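Local structure of DUF5625 domain-containing protein (Sulfurospirillum deleyianum, 3NKG) at residues 12-17 and 157-162; 103-108 and 113-118; 121-126 and 131-136; 147-152 and 163-168. The protein is of unknown function but folds as a beta sandwich of the DUF5625 family, in the clan of galactose-binding-like domains. All coordinates share one frame; numbering follows the deposited sequence.

Contact 1: residues 12-17 and 157-162; sequences DLSQAG and EMIGRK
The carboxylate of Asp12 is the flat group here, and it fixes Ser14, the residue that packs on Ile159. The backbone N of Ser14 meets Asp12 OD1 from above the carboxylate plane, 37° out of it, which makes an Asx turn. The Ser14 hydroxyl donates to the same oxygen on its syn lone pair, with OG 2.6 Å from Asp12 OD1. One carboxylate oxygen thus takes two bonds from a single residue. A chi1 of 67° sets Ser14 OG between its own backbone N and carbonyl carbon, within reach of Asp12. The partner loop is a type II beta turn from Met158 to Arg161, closed by Arg161 N to Met158 O at 3.0 Å. Both loops lie at one end of a beta sandwich, and each leads from one sheet to the other. Ser14 CB rests 3.7 Å from Ile159 CG1. Leu13 and Met158, a selenomethionine, lie side by side and point the same way, with Leu13 CB 3.8 Å from Met158 CG. Both also touch Phe38 of strand 30-38, and Met158 reaches Phe57 of helix 49-58. Waters link the polar atoms. One accepts from Leu13 N and lies 2.9 Å from Arg161 O. Another lies between Asp12 OD1 and Arg161 O. A third accepts from Gly160 N at 2.9 Å and donates to Ser14 OG at 3.2 Å.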
loop_
_atom_site.group_PDB
_atom_site.type_symbol
_atom_site.label_atom_id
_atom_site.label_comp_id
_atom_site.label_asym_id
_atom_site.label_seq_id
_atom_site.Cartn_x
_atom_site.Cartn_y
_atom_site.Cartn_z
ATOM N N ASP A 12 -2.719 10.450 3.210
ATOM C CA ASP A 12 -2.704 11.486 2.180
ATOM C C ASP A 12 -1.400 11.435 1.386
ATOM O O ASP A 12 -0.381 11.948 1.847
ATOM C CB ASP A 12 -2.811 12.849 2.860
ATOM C CG ASP A 12 -2.845 14.002 1.854
ATOM O OD1 ASP A 12 -2.742 13.740 0.629
ATOM O OD2 ASP A 12 -2.993 15.164 2.288
ATOM N N LEU A 13 -1.435 10.855 0.182
ATOM C CA LEU A 13 -0.222 10.740 -0.635
ATOM C C LEU A 13 0.070 11.989 -1.470
ATOM O O LEU A 13 1.054 12.013 -2.199
ATOM C CB LEU A 13 -0.327 9.557 -1.604
ATOM C CG LEU A 13 -0.565 8.141 -1.086
ATOM C CD1 LEU A 13 -0.392 7.204 -2.268
ATOM C CD2 LEU A 13 0.417 7.791 0.010
ATOM N N SER A 14 -0.776 13.014 -1.380
ATOM C CA SER A 14 -0.558 14.236 -2.178
ATOM C C SER A 14 0.410 15.210 -1.488
ATOM O O SER A 14 0.900 16.140 -2.114
ATOM C CB SER A 14 -1.890 14.939 -2.475
ATOM O OG SER A 14 -2.458 15.447 -1.274
ATOM N N GLN A 15 0.690 14.993 -0.197
ATOM C CA GLN A 15 1.568 15.891 0.572
ATOM C C GLN A 15 2.827 15.199 1.116
ATOM O O GLN A 15 2.721 14.227 1.855
ATOM C CB GLN A 15 0.802 16.511 1.752
ATOM C CG GLN A 15 -0.321 17.460 1.355
ATOM C CD GLN A 15 0.199 18.743 0.719
ATOM O OE1 GLN A 15 0.954 19.493 1.339
ATOM N NE2 GLN A 15 -0.201 18.999 -0.526
ATOM N N ALA A 16 4.006 15.731 0.790
ATOM C CA ALA A 16 5.273 15.233 1.352
ATOM C C ALA A 16 5.263 15.358 2.868
ATOM O O ALA A 16 4.779 16.357 3.399
ATOM C CB ALA A 16 6.479 15.987 0.745
ATOM N N GLY A 17 5.761 14.340 3.574
ATOM C CA GLY A 17 5.851 14.417 5.029
ATOM C C GLY A 17 4.542 14.274 5.794
ATOM O O GLY A 17 4.497 14.490 7.011
ATOM N N GLU A 157 -0.967 13.398 -8.653
ATOM C CA GLU A 157 -2.034 12.482 -9.090
ATOM C C GLU A 157 -2.983 12.067 -7.955
ATOM O O GLU A 157 -4.124 11.668 -8.202
ATOM C CB GLU A 157 -1.449 11.205 -9.700
ATOM C CG GLU A 157 -0.349 11.442 -10.701
ATOM C CD GLU A 157 1.050 11.267 -10.103
ATOM O OE1 GLU A 157 1.425 12.002 -9.155
ATOM O OE2 GLU A 157 1.787 10.400 -10.614
HETATM N N MSE A 158 -2.511 12.140 -6.718
HETATM C CA MSE A 158 -3.289 11.649 -5.591
HETATM C C MSE A 158 -4.048 12.772 -4.905
HETATM O O MSE A 158 -4.684 12.564 -3.881
HETATM C CB MSE A 158 -2.354 10.968 -4.599
HETATM C CG MSE A 158 -1.686 9.736 -5.196
HETATM SE SE MSE A 158 -3.086 8.364 -5.364
HETATM C CE MSE A 158 -2.910 7.801 -7.239
ATOM N N ILE A 159 -3.989 13.973 -5.464
ATOM C CA ILE A 159 -4.719 15.067 -4.846
ATOM C C ILE A 159 -6.227 14.749 -4.836
ATOM O O ILE A 159 -6.792 14.387 -5.864
ATOM C CB ILE A 159 -4.468 16.408 -5.583
ATOM C CG1 ILE A 159 -3.017 16.865 -5.397
ATOM C CG2 ILE A 159 -5.415 17.485 -5.070
ATOM C CD1 ILE A 159 -2.666 18.114 -6.288
ATOM N N GLY A 160 -6.867 14.891 -3.682
ATOM C CA GLY A 160 -8.290 14.618 -3.566
ATOM C C GLY A 160 -8.666 13.132 -3.592
ATOM O O GLY A 160 -9.847 12.785 -3.539
ATOM N N ARG A 161 -7.681 12.239 -3.665
ATOM C CA ARG A 161 -8.015 10.831 -3.777
ATOM C C ARG A 161 -7.865 10.154 -2.434
ATOM O O ARG A 161 -6.878 10.356 -1.744
ATOM C CB ARG A 161 -7.167 10.125 -4.842
ATOM C CG ARG A 161 -7.412 8.610 -4.886
ATOM C CD ARG A 161 -6.671 7.914 -6.032
ATOM N NE ARG A 161 -6.802 8.604 -7.321
ATOM C CZ ARG A 161 -7.789 8.414 -8.199
ATOM N NH1 ARG A 161 -7.782 9.095 -9.345
ATOM N NH2 ARG A 161 -8.784 7.561 -7.952
ATOM N N LYS A 162 -8.849 9.352 -2.060
ATOM C CA LYS A 162 -8.750 8.573 -0.829
ATOM C C LYS A 162 -7.862 7.348 -1.010
ATOM O O LYS A 162 -7.993 6.605 -1.995
ATOM C CB LYS A 162 -10.134 8.183 -0.308
ATOM C CG LYS A 162 -10.826 9.307 0.447
ATOM C CD LYS A 162 -12.328 9.110 0.510
ATOM C CE LYS A 162 -13.063 10.455 0.399
ATOM N NZ LYS A 162 -14.564 10.324 0.396
HETATM O O HOH W 1 -5.027 12.622 -0.799
HETATM O O HOH W 2 -4.301 10.068 -0.460
HETATM O O HOH W 3 -5.614 15.554 -1.199
#

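Contact 2: residues 103-108 and 113-118; sequences TIHQIN and KKLIAD. With ACY (acetic acid), chain F.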
loop_
_atom_site.group_PDB
_atom_site.type_symbol
_atom_site.label_atom_id
_atom_site.label_comp_id
_atom_site.label_asym_id
_atom_site.label_seq_id
_atom_site.Cartn_x
_atom_site.Cartn_y
_atom_site.Cartn_z
ATOM N N THR A 103 6.806 3.142 11.098
ATOM C CA THR A 103 7.396 2.984 12.424
ATOM C C THR A 103 6.413 2.281 13.347
ATOM O O THR A 103 5.256 2.669 13.422
ATOM C CB THR A 103 7.768 4.354 13.019
ATOM O OG1 THR A 103 8.585 5.058 12.075
ATOM C CG2 THR A 103 8.546 4.186 14.304
ATOM N N ILE A 104 6.865 1.239 14.038
ATOM C CA ILE A 104 5.992 0.500 14.942
ATOM C C ILE A 104 6.567 0.411 16.358
ATOM O O ILE A 104 7.684 -0.084 16.549
ATOM C CB ILE A 104 5.713 -0.939 14.452
ATOM C CG1 ILE A 104 5.187 -0.936 13.017
ATOM C CG2 ILE A 104 4.693 -1.639 15.353
ATOM C CD1 ILE A 104 4.962 -2.333 12.470
ATOM N N HIS A 105 5.787 0.886 17.332
ATOM C CA HIS A 105 6.070 0.662 18.753
ATOM C C HIS A 105 5.107 -0.338 19.377
ATOM O O HIS A 105 3.903 -0.303 19.121
ATOM C CB HIS A 105 5.963 1.953 19.540
ATOM C CG HIS A 105 7.077 2.914 19.271
ATOM N ND1 HIS A 105 7.111 3.710 18.147
ATOM C CD2 HIS A 105 8.185 3.210 19.984
ATOM C CE1 HIS A 105 8.200 4.457 18.180
ATOM N NE2 HIS A 105 8.870 4.174 19.287
ATOM N N GLN A 106 5.635 -1.226 20.216
ATOM C CA GLN A 106 4.751 -2.090 20.995
ATOM C C GLN A 106 4.486 -1.381 22.310
ATOM O O GLN A 106 5.392 -0.794 22.893
ATOM C CB GLN A 106 5.385 -3.461 21.219
ATOM C CG GLN A 106 4.621 -4.384 22.170
ATOM C CD GLN A 106 5.035 -5.855 22.018
ATOM O OE1 GLN A 106 6.216 -6.174 21.848
ATOM N NE2 GLN A 106 4.055 -6.749 22.081
ATOM N N ILE A 107 3.241 -1.422 22.769
ATOM C CA ILE A 107 2.904 -0.890 24.084
ATOM C C ILE A 107 3.151 -1.979 25.139
ATOM O O ILE A 107 2.543 -3.040 25.076
ATOM C CB ILE A 107 1.443 -0.461 24.131
ATOM C CG1 ILE A 107 1.162 0.548 23.001
ATOM C CG2 ILE A 107 1.124 0.123 25.510
ATOM C CD1 ILE A 107 -0.202 1.186 23.087
ATOM N N ASN A 108 4.050 -1.730 26.089
ATOM C CA ASN A 108 4.379 -2.737 27.099
ATOM C C ASN A 108 3.337 -2.804 28.211
ATOM O O ASN A 108 2.456 -1.945 28.329
ATOM C CB ASN A 108 5.775 -2.505 27.728
ATOM C CG ASN A 108 6.917 -2.646 26.719
ATOM O OD1 ASN A 108 6.960 -3.595 25.930
ATOM N ND2 ASN A 108 7.871 -1.716 26.773
ATOM N N LYS A 113 6.724 2.300 25.838
ATOM C CA LYS A 113 6.669 1.932 24.428
ATOM C C LYS A 113 8.028 1.420 23.979
ATOM O O LYS A 113 9.059 1.973 24.339
ATOM C CB LYS A 113 6.183 3.114 23.583
ATOM C CG LYS A 113 4.669 3.250 23.620
ATOM C CD LYS A 113 4.210 4.598 24.144
ATOM C CE LYS A 113 2.692 4.617 24.371
ATOM N NZ LYS A 113 2.289 4.348 25.793
ATOM N N LYS A 114 8.025 0.321 23.243
ATOM C CA LYS A 114 9.257 -0.266 22.738
ATOM C C LYS A 114 9.243 -0.130 21.215
ATOM O O LYS A 114 8.305 -0.590 20.573
ATOM C CB LYS A 114 9.294 -1.749 23.112
ATOM C CG LYS A 114 10.418 -2.531 22.475
ATOM C CD LYS A 114 11.777 -2.006 22.888
ATOM C CE LYS A 114 12.884 -2.936 22.377
ATOM N NZ LYS A 114 14.245 -2.389 22.620
ATOM N N LEU A 115 10.261 0.504 20.641
ATOM C CA LEU A 115 10.370 0.597 19.171
ATOM C C LEU A 115 10.709 -0.784 18.643
ATOM O O LEU A 115 11.723 -1.345 19.012
ATOM C CB LEU A 115 11.482 1.571 18.778
ATOM C CG LEU A 115 11.829 1.739 17.296
ATOM C CD1 LEU A 115 10.630 2.314 16.510
ATOM C CD2 LEU A 115 13.060 2.659 17.176
ATOM N N ILE A 116 9.873 -1.373 17.808
ATOM C CA ILE A 116 10.283 -2.655 17.254
ATOM C C ILE A 116 10.571 -2.653 15.740
ATOM O O ILE A 116 11.177 -3.593 15.233
ATOM C CB ILE A 116 9.288 -3.762 17.572
ATOM C CG1 ILE A 116 7.956 -3.435 16.947
ATOM C CG2 ILE A 116 9.169 -3.958 19.106
ATOM C CD1 ILE A 116 6.931 -4.567 17.112
ATOM N N ALA A 117 10.124 -1.625 15.024
ATOM C CA ALA A 117 10.459 -1.507 13.601
ATOM C C ALA A 117 10.439 -0.051 13.162
ATOM O O ALA A 117 9.577 0.708 13.586
ATOM C CB ALA A 117 9.498 -2.339 12.726
ATOM N N ASP A 118 11.388 0.325 12.305
ATOM C CA ASP A 118 11.385 1.654 11.674
ATOM C C ASP A 118 11.948 1.455 10.270
ATOM O O ASP A 118 13.165 1.289 10.101
ATOM C CB ASP A 118 12.257 2.616 12.483
ATOM C CG ASP A 118 12.184 4.053 11.980
ATOM O OD1 ASP A 118 11.249 4.380 11.211
ATOM O OD2 ASP A 118 13.059 4.861 12.370
HETATM C C ACY F . 15.989 0.709 22.607
HETATM O O ACY F . 15.623 -0.263 23.320
HETATM O OXT ACY F . 15.752 0.825 21.376
HETATM C CH3 ACY F . 16.758 1.817 23.270
#
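This is the paired part of a beta hairpin, where strand 98-107 meets strand 113-123 at the margin of one sheet of the sandwich. The antiparallel pairing is interrupted by a classic beta bulge that shifts the register by one. Ile116 and Ala117 both face Ile104 there. Ile104 O accepts from Ile116 N at 2.8 Å, nearly along the C=O axis, and from Ala117 N at 3.3 Å, on a lone pair. Toward Thr103, Ile104 N gives to Ala117 O. Toward the hairpin loop, Gln106 and Lys114 exchange bonds both ways, with Gln106 N 2.8 Å from Lys114 O. Thr103, His105, Leu115 and Asp118 share one face of the sheet. Ile104 and Ala117 are on the other, where Ile104 also packs on Phe147 of strand 143-151. Leu115 carries its CG anti to the backbone N, chi1 176°, and CD1 comes over one face of the His105 ring. This CH-pi contact puts Leu115 CD1 3.9 Å from the His105 ring centroid. With a serine in place of His105, Leu115 would probably lose this flat support and its methyls would be freer to turn. The same Leu115 CD1 lies 3.6 Å from Thr103 CG2. Lys114 NZ binds an acetic acid molecule, probably from the crystallisation liquor. Thr103 OG1 donates to Asp118 OD1 at 2.9 Å, coming from 55° above the carboxylate plane.

Contact 3: residues 121-126 and 131-136; sequences YMTKGN and YTRDIT. With ACY (acetic acid), chain C.
Direct hydrogen bonds come from Arg133. Its NE gives a nearly straight bond to Gly125 O at 2.8 Å, in the guanidinium plane and on a lone pair of the carbonyl. Its NH1 makes a weak bond to Thr123 OG1 at 3.3 Å, a hydroxyl whose stronger hydrogen-bond partner is Val98 O. A bend at chi3, -69°, turns the guanidinium so that Lys124 CA lies against one face, 3.4 Å from its plane. NH1 and NH2 also bond Thr96 O and Leu58 O. A leucine in place of Arg133 would probably leave Gly125 O and those two carbonyls without this donor. The two strands, 113-123 and 132-140, are outermost members of the two different sheets of the sandwich. They do not pair here, and water fills in: one molecule accepts from Lys124 N and donates to Asp134 O at 2.8 Å. Van der Waals and CH-pi contacts lie at the other end. Ile135 CG2 sits over one face of the Tyr121 ring, 3.9 Å from its centroid. Thr136 CG2 rests beside Tyr121 OH at 3.6 Å. Acetic acid, probably from the crystallisation liquor, joins the segments through Asn126 ND2, 3.0 Å from its O, and Tyr131 N, 3.1 Å from its OXT.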
loop_
_atom_site.group_PDB
_atom_site.type_symbol
_atom_site.label_atom_id
_atom_site.label_comp_id
_atom_site.label_asym_id
_atom_site.label_seq_id
_atom_site.Cartn_x
_atom_site.Cartn_y
_atom_site.Cartn_z
ATOM N N TYR A 121 9.974 1.862 3.052
ATOM C CA TYR A 121 9.675 0.982 1.929
ATOM C C TYR A 121 9.563 1.795 0.656
ATOM O O TYR A 121 8.775 2.733 0.593
ATOM C CB TYR A 121 8.356 0.232 2.136
ATOM C CG TYR A 121 8.384 -0.653 3.354
ATOM C CD1 TYR A 121 7.975 -0.164 4.605
ATOM C CD2 TYR A 121 8.866 -1.956 3.276
ATOM C CE1 TYR A 121 8.029 -0.964 5.742
ATOM C CE2 TYR A 121 8.922 -2.773 4.423
ATOM C CZ TYR A 121 8.492 -2.269 5.640
ATOM O OH TYR A 121 8.542 -3.057 6.768
HETATM N N MSE A 122 10.356 1.427 -0.348
HETATM C CA MSE A 122 10.205 1.954 -1.688
HETATM C C MSE A 122 9.123 1.140 -2.421
HETATM O O MSE A 122 9.410 0.284 -3.277
HETATM C CB MSE A 122 11.550 1.882 -2.416
HETATM C CG MSE A 122 12.675 2.542 -1.612
HETATM SE SE MSE A 122 12.383 4.481 -1.279
HETATM C CE MSE A 122 12.543 4.969 -3.077
ATOM N N THR A 123 7.873 1.391 -2.077
ATOM C CA THR A 123 6.795 0.525 -2.572
ATOM C C THR A 123 6.642 0.645 -4.093
ATOM O O THR A 123 6.933 1.712 -4.709
ATOM C CB THR A 123 5.472 0.842 -1.885
ATOM O OG1 THR A 123 4.916 2.037 -2.432
ATOM C CG2 THR A 123 5.690 1.033 -0.367
ATOM N N LYS A 124 6.196 -0.444 -4.710
ATOM C CA LYS A 124 6.038 -0.469 -6.153
ATOM C C LYS A 124 5.070 -1.578 -6.507
ATOM O O LYS A 124 4.782 -2.454 -5.699
ATOM C CB LYS A 124 7.378 -0.755 -6.827
ATOM C CG LYS A 124 8.037 -2.035 -6.289
ATOM C CD LYS A 124 9.259 -2.428 -7.104
ATOM C CE LYS A 124 9.924 -3.644 -6.474
ATOM N NZ LYS A 124 11.256 -3.920 -7.067
ATOM N N GLY A 125 4.567 -1.544 -7.730
ATOM C CA GLY A 125 3.843 -2.690 -8.220
ATOM C C GLY A 125 2.379 -2.733 -7.837
ATOM O O GLY A 125 1.813 -1.869 -7.153
ATOM N N ASN A 126 1.771 -3.807 -8.292
ATOM C CA ASN A 126 0.345 -3.964 -8.286
ATOM C C ASN A 126 0.037 -5.094 -7.295
ATOM O O ASN A 126 0.415 -6.229 -7.531
ATOM C CB ASN A 126 -0.032 -4.335 -9.720
ATOM C CG ASN A 126 -1.502 -4.465 -9.930
ATOM O OD1 ASN A 126 -2.138 -5.344 -9.368
ATOM N ND2 ASN A 126 -2.054 -3.594 -10.772
ATOM N N TYR A 131 -7.139 -2.649 -6.927
ATOM C CA TYR A 131 -6.502 -1.337 -6.799
ATOM C C TYR A 131 -5.699 -1.225 -5.519
ATOM O O TYR A 131 -5.896 -0.306 -4.722
ATOM C CB TYR A 131 -7.550 -0.218 -6.897
ATOM C CG TYR A 131 -8.270 -0.249 -8.229
ATOM C CD1 TYR A 131 -7.621 0.170 -9.398
ATOM C CD2 TYR A 131 -9.584 -0.701 -8.330
ATOM C CE1 TYR A 131 -8.255 0.156 -10.625
ATOM C CE2 TYR A 131 -10.236 -0.731 -9.573
ATOM C CZ TYR A 131 -9.563 -0.305 -10.710
ATOM O OH TYR A 131 -10.183 -0.324 -11.934
ATOM N N THR A 132 -4.801 -2.180 -5.317
ATOM C CA THR A 132 -3.982 -2.184 -4.109
ATOM C C THR A 132 -2.502 -2.171 -4.454
ATOM O O THR A 132 -2.068 -2.582 -5.544
ATOM C CB THR A 132 -4.233 -3.447 -3.213
ATOM O OG1 THR A 132 -3.799 -4.612 -3.914
ATOM C CG2 THR A 132 -5.697 -3.596 -2.850
ATOM N N ARG A 133 -1.715 -1.702 -3.510
ATOM C CA ARG A 133 -0.288 -1.919 -3.603
ATOM C C ARG A 133 0.165 -2.603 -2.308
ATOM O O ARG A 133 -0.145 -2.131 -1.207
ATOM C CB ARG A 133 0.462 -0.622 -3.817
ATOM C CG ARG A 133 1.948 -0.879 -3.672
ATOM C CD ARG A 133 2.754 0.195 -4.191
ATOM N NE ARG A 133 2.709 0.340 -5.651
ATOM C CZ ARG A 133 3.179 1.427 -6.248
ATOM N NH1 ARG A 133 3.676 2.409 -5.482
ATOM N NH2 ARG A 133 3.142 1.555 -7.574
ATOM N N ASP A 134 0.835 -3.743 -2.457
ATOM C CA ASP A 134 1.309 -4.547 -1.338
ATOM C C ASP A 134 2.638 -3.958 -0.847
ATOM O O ASP A 134 3.557 -3.751 -1.642
ATOM C CB ASP A 134 1.474 -6.005 -1.782
ATOM C CG ASP A 134 0.118 -6.747 -1.923
ATOM O OD1 ASP A 134 -0.910 -6.190 -1.482
ATOM O OD2 ASP A 134 0.074 -7.880 -2.470
ATOM N N ILE A 135 2.732 -3.651 0.447
ATOM C CA ILE A 135 3.959 -3.085 1.014
ATOM C C ILE A 135 4.838 -4.180 1.617
ATOM O O ILE A 135 5.987 -4.395 1.195
ATOM C CB ILE A 135 3.673 -2.062 2.131
ATOM C CG1 ILE A 135 2.804 -0.905 1.651
ATOM C CG2 ILE A 135 4.963 -1.506 2.688
ATOM C CD1 ILE A 135 2.099 -0.162 2.793
ATOM N N THR A 136 4.307 -4.866 2.622
ATOM C CA THR A 136 5.068 -5.928 3.277
ATOM C C THR A 136 4.132 -6.862 4.066
ATOM O O THR A 136 2.932 -6.597 4.208
ATOM C CB THR A 136 6.193 -5.340 4.205
ATOM O OG1 THR A 136 7.109 -6.374 4.603
ATOM C CG2 THR A 136 5.596 -4.677 5.457
HETATM C C ACY C . -6.251 -3.402 -10.562
HETATM O O ACY C . -5.037 -3.713 -10.709
HETATM O OXT ACY C . -7.083 -3.886 -9.733
HETATM C CH3 ACY C . -6.755 -2.342 -11.473
HETATM O O HOH W 4 5.920 -2.530 -2.558
HETATM O O HOH W 5 2.803 -4.335 -4.987
HETATM O O HOH W 6 -4.317 -3.930 -7.455
#

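Contact 4: residues 147-152 and 163-168; sequences FRIENI and VDFTIY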
loop_
_atom_site.group_PDB
_atom_site.type_symbol
_atom_site.label_atom_id
_atom_site.label_comp_id
_atom_site.label_asym_id
_atom_site.label_seq_id
_atom_site.Cartn_x
_atom_site.Cartn_y
_atom_site.Cartn_z
ATOM N N PHE A 147 1.230 2.348 15.319
ATOM C CA PHE A 147 1.724 2.437 13.962
ATOM C C PHE A 147 1.807 3.897 13.552
ATOM O O PHE A 147 0.848 4.646 13.667
ATOM C CB PHE A 147 0.776 1.710 13.022
ATOM C CG PHE A 147 0.995 0.226 12.948
ATOM C CD1 PHE A 147 0.713 -0.592 14.038
ATOM C CD2 PHE A 147 1.470 -0.358 11.772
ATOM C CE1 PHE A 147 0.911 -1.975 13.969
ATOM C CE2 PHE A 147 1.666 -1.722 11.686
ATOM C CZ PHE A 147 1.382 -2.542 12.787
ATOM N N ARG A 148 2.964 4.304 13.069
ATOM C CA ARG A 148 3.105 5.632 12.509
ATOM C C ARG A 148 3.436 5.454 11.031
ATOM O O ARG A 148 4.351 4.712 10.678
ATOM C CB ARG A 148 4.213 6.380 13.234
ATOM C CG ARG A 148 4.460 7.770 12.726
ATOM C CD ARG A 148 5.667 8.358 13.432
ATOM N NE ARG A 148 6.207 9.481 12.686
ATOM C CZ ARG A 148 6.255 10.729 13.133
ATOM N NH1 ARG A 148 6.781 11.682 12.366
ATOM N NH2 ARG A 148 5.788 11.022 14.345
ATOM N N ILE A 149 2.669 6.115 10.171
ATOM C CA ILE A 149 2.835 5.968 8.730
ATOM C C ILE A 149 3.068 7.346 8.127
ATOM O O ILE A 149 2.255 8.248 8.307
ATOM C CB ILE A 149 1.616 5.309 8.042
ATOM C CG1 ILE A 149 1.304 3.947 8.664
ATOM C CG2 ILE A 149 1.896 5.148 6.506
ATOM C CD1 ILE A 149 0.251 3.981 9.771
ATOM N N GLU A 150 4.199 7.498 7.443
ATOM C CA GLU A 150 4.590 8.761 6.860
ATOM C C GLU A 150 4.759 8.594 5.354
ATOM O O GLU A 150 5.470 7.699 4.885
ATOM C CB GLU A 150 5.900 9.269 7.484
ATOM C CG GLU A 150 6.509 10.475 6.738
ATOM C CD GLU A 150 7.667 11.173 7.489
ATOM O OE1 GLU A 150 8.124 10.659 8.533
ATOM O OE2 GLU A 150 8.118 12.256 7.029
ATOM N N ASN A 151 4.062 9.442 4.607
ATOM C CA ASN A 151 4.234 9.540 3.165
ATOM C C ASN A 151 5.392 10.494 2.872
ATOM O O ASN A 151 5.339 11.686 3.204
ATOM C CB ASN A 151 2.941 10.031 2.497
ATOM C CG ASN A 151 3.107 10.248 1.015
ATOM O OD1 ASN A 151 3.402 9.308 0.261
ATOM N ND2 ASN A 151 2.942 11.498 0.581
ATOM N N ILE A 152 6.457 9.976 2.268
ATOM C CA ILE A 152 7.664 10.787 2.057
ATOM C C ILE A 152 7.540 11.813 0.907
ATOM O O ILE A 152 7.892 12.989 1.073
ATOM C CB ILE A 152 8.932 9.899 1.863
ATOM C CG1 ILE A 152 9.097 8.941 3.052
ATOM C CG2 ILE A 152 10.190 10.748 1.691
ATOM C CD1 ILE A 152 9.370 9.648 4.374
ATOM N N VAL A 163 -6.947 7.177 -0.059
ATOM C CA VAL A 163 -6.063 6.023 0.023
ATOM C C VAL A 163 -6.058 5.540 1.489
ATOM O O VAL A 163 -5.972 6.359 2.406
ATOM C CB VAL A 163 -4.631 6.414 -0.369
ATOM C CG1 VAL A 163 -3.675 5.258 -0.112
ATOM C CG2 VAL A 163 -4.569 6.899 -1.820
ATOM N N ASP A 164 -6.178 4.228 1.699
ATOM C CA ASP A 164 -6.117 3.636 3.039
ATOM C C ASP A 164 -4.830 2.836 3.199
ATOM O O ASP A 164 -4.470 2.040 2.322
ATOM C CB ASP A 164 -7.281 2.663 3.260
ATOM C CG ASP A 164 -8.596 3.368 3.495
ATOM O OD1 ASP A 164 -8.590 4.464 4.090
ATOM O OD2 ASP A 164 -9.639 2.817 3.098
ATOM N N PHE A 165 -4.125 3.063 4.295
ATOM C CA PHE A 165 -3.164 2.080 4.786
ATOM C C PHE A 165 -3.953 1.004 5.534
ATOM O O PHE A 165 -4.722 1.304 6.455
ATOM C CB PHE A 165 -2.137 2.737 5.698
ATOM C CG PHE A 165 -1.205 1.772 6.357
ATOM C CD1 PHE A 165 -0.057 1.338 5.704
ATOM C CD2 PHE A 165 -1.450 1.320 7.630
ATOM C CE1 PHE A 165 0.812 0.446 6.314
ATOM C CE2 PHE A 165 -0.574 0.418 8.250
ATOM C CZ PHE A 165 0.546 -0.017 7.585
ATOM N N THR A 166 -3.767 -0.249 5.137
ATOM C CA THR A 166 -4.577 -1.339 5.684
ATOM C C THR A 166 -3.750 -2.520 6.215
ATOM O O THR A 166 -2.789 -2.956 5.578
ATOM C CB THR A 166 -5.601 -1.809 4.652
ATOM O OG1 THR A 166 -6.562 -0.774 4.464
ATOM C CG2 THR A 166 -6.331 -3.063 5.123
ATOM N N ILE A 167 -4.129 -3.011 7.396
ATOM C CA ILE A 167 -3.525 -4.211 7.983
ATOM C C ILE A 167 -4.568 -5.308 8.001
ATOM O O ILE A 167 -5.656 -5.146 8.583
ATOM C CB ILE A 167 -3.049 -3.950 9.431
ATOM C CG1 ILE A 167 -2.156 -2.718 9.481
ATOM C CG2 ILE A 167 -2.284 -5.166 10.018
ATOM C CD1 ILE A 167 -2.160 -2.013 10.804
ATOM N N TYR A 168 -4.276 -6.422 7.347
ATOM C CA TYR A 168 -5.175 -7.563 7.477
ATOM C C TYR A 168 -4.414 -8.886 7.607
ATOM O O TYR A 168 -3.259 -9.011 7.186
ATOM C CB TYR A 168 -6.224 -7.592 6.350
ATOM C CG TYR A 168 -5.677 -7.980 4.996
ATOM C CD1 TYR A 168 -5.886 -9.250 4.483
ATOM C CD2 TYR A 168 -4.956 -7.079 4.228
ATOM C CE1 TYR A 168 -5.382 -9.620 3.233
ATOM C CE2 TYR A 168 -4.441 -7.440 2.989
ATOM C CZ TYR A 168 -4.663 -8.711 2.495
ATOM O OH TYR A 168 -4.154 -9.078 1.260
#
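The hydrophobic core of the beta sandwich is the site of this contact, where strand 143-151 of one sheet faces strand 163-169 of the other. The segment axes are 10.2 Å apart at their closest, so the two strands meet through side chains alone. Ile149 lays its CG1 over the centre of the Phe165 ring, 3.9 Å from the centroid and 7° off the ring normal. Phe165 has its CG anti to the backbone N, chi1 174°, and this carries the ring across to Ile149. Ile149 CD1 adds a touch at 3.8 Å to Phe165 CD2. Ile167 comes from the opposite direction to Phe147, and its CD1 lies over one face of that ring, offset toward the rim, 4.0 Å from the Phe147 centroid. The two phenylalanine side chains cross at about a right angle, with Phe147 CD2 4.1 Å from Phe165 CE2. Around them, Phe147 touches Val24 of strand 18-26, Ile149 touches Ile9 of strand 7-11, Phe165 meets Ile102 of strand 98-107, and Ile167 meets Leu34 of strand 30-38.

How the contacts relate
Segment 12-17 of contact 1 comes first along the chain; contacts 2, 3 and 4 then open in that order. Contact 1 joins segments 140 residues apart: contacts 2 and 3 fall between them, and those of contact 4 alternate with them. Contact 2 lies within one sheet. Contacts 3 and 4 span the two sheets, with centres about 11 Å apart, and touch through Ile135 and Phe165. Contacts 2 and 4 meet where strands 98-107 and 143-151 pair, at Thr103 and Arg148. Contact 1 sits at one end of the sandwich and meets contact 4 through Gln15 and Asn151. Its centre is about 26 Å from that of contact 2. It brings early and late loops together, while the others join segments close in sequence.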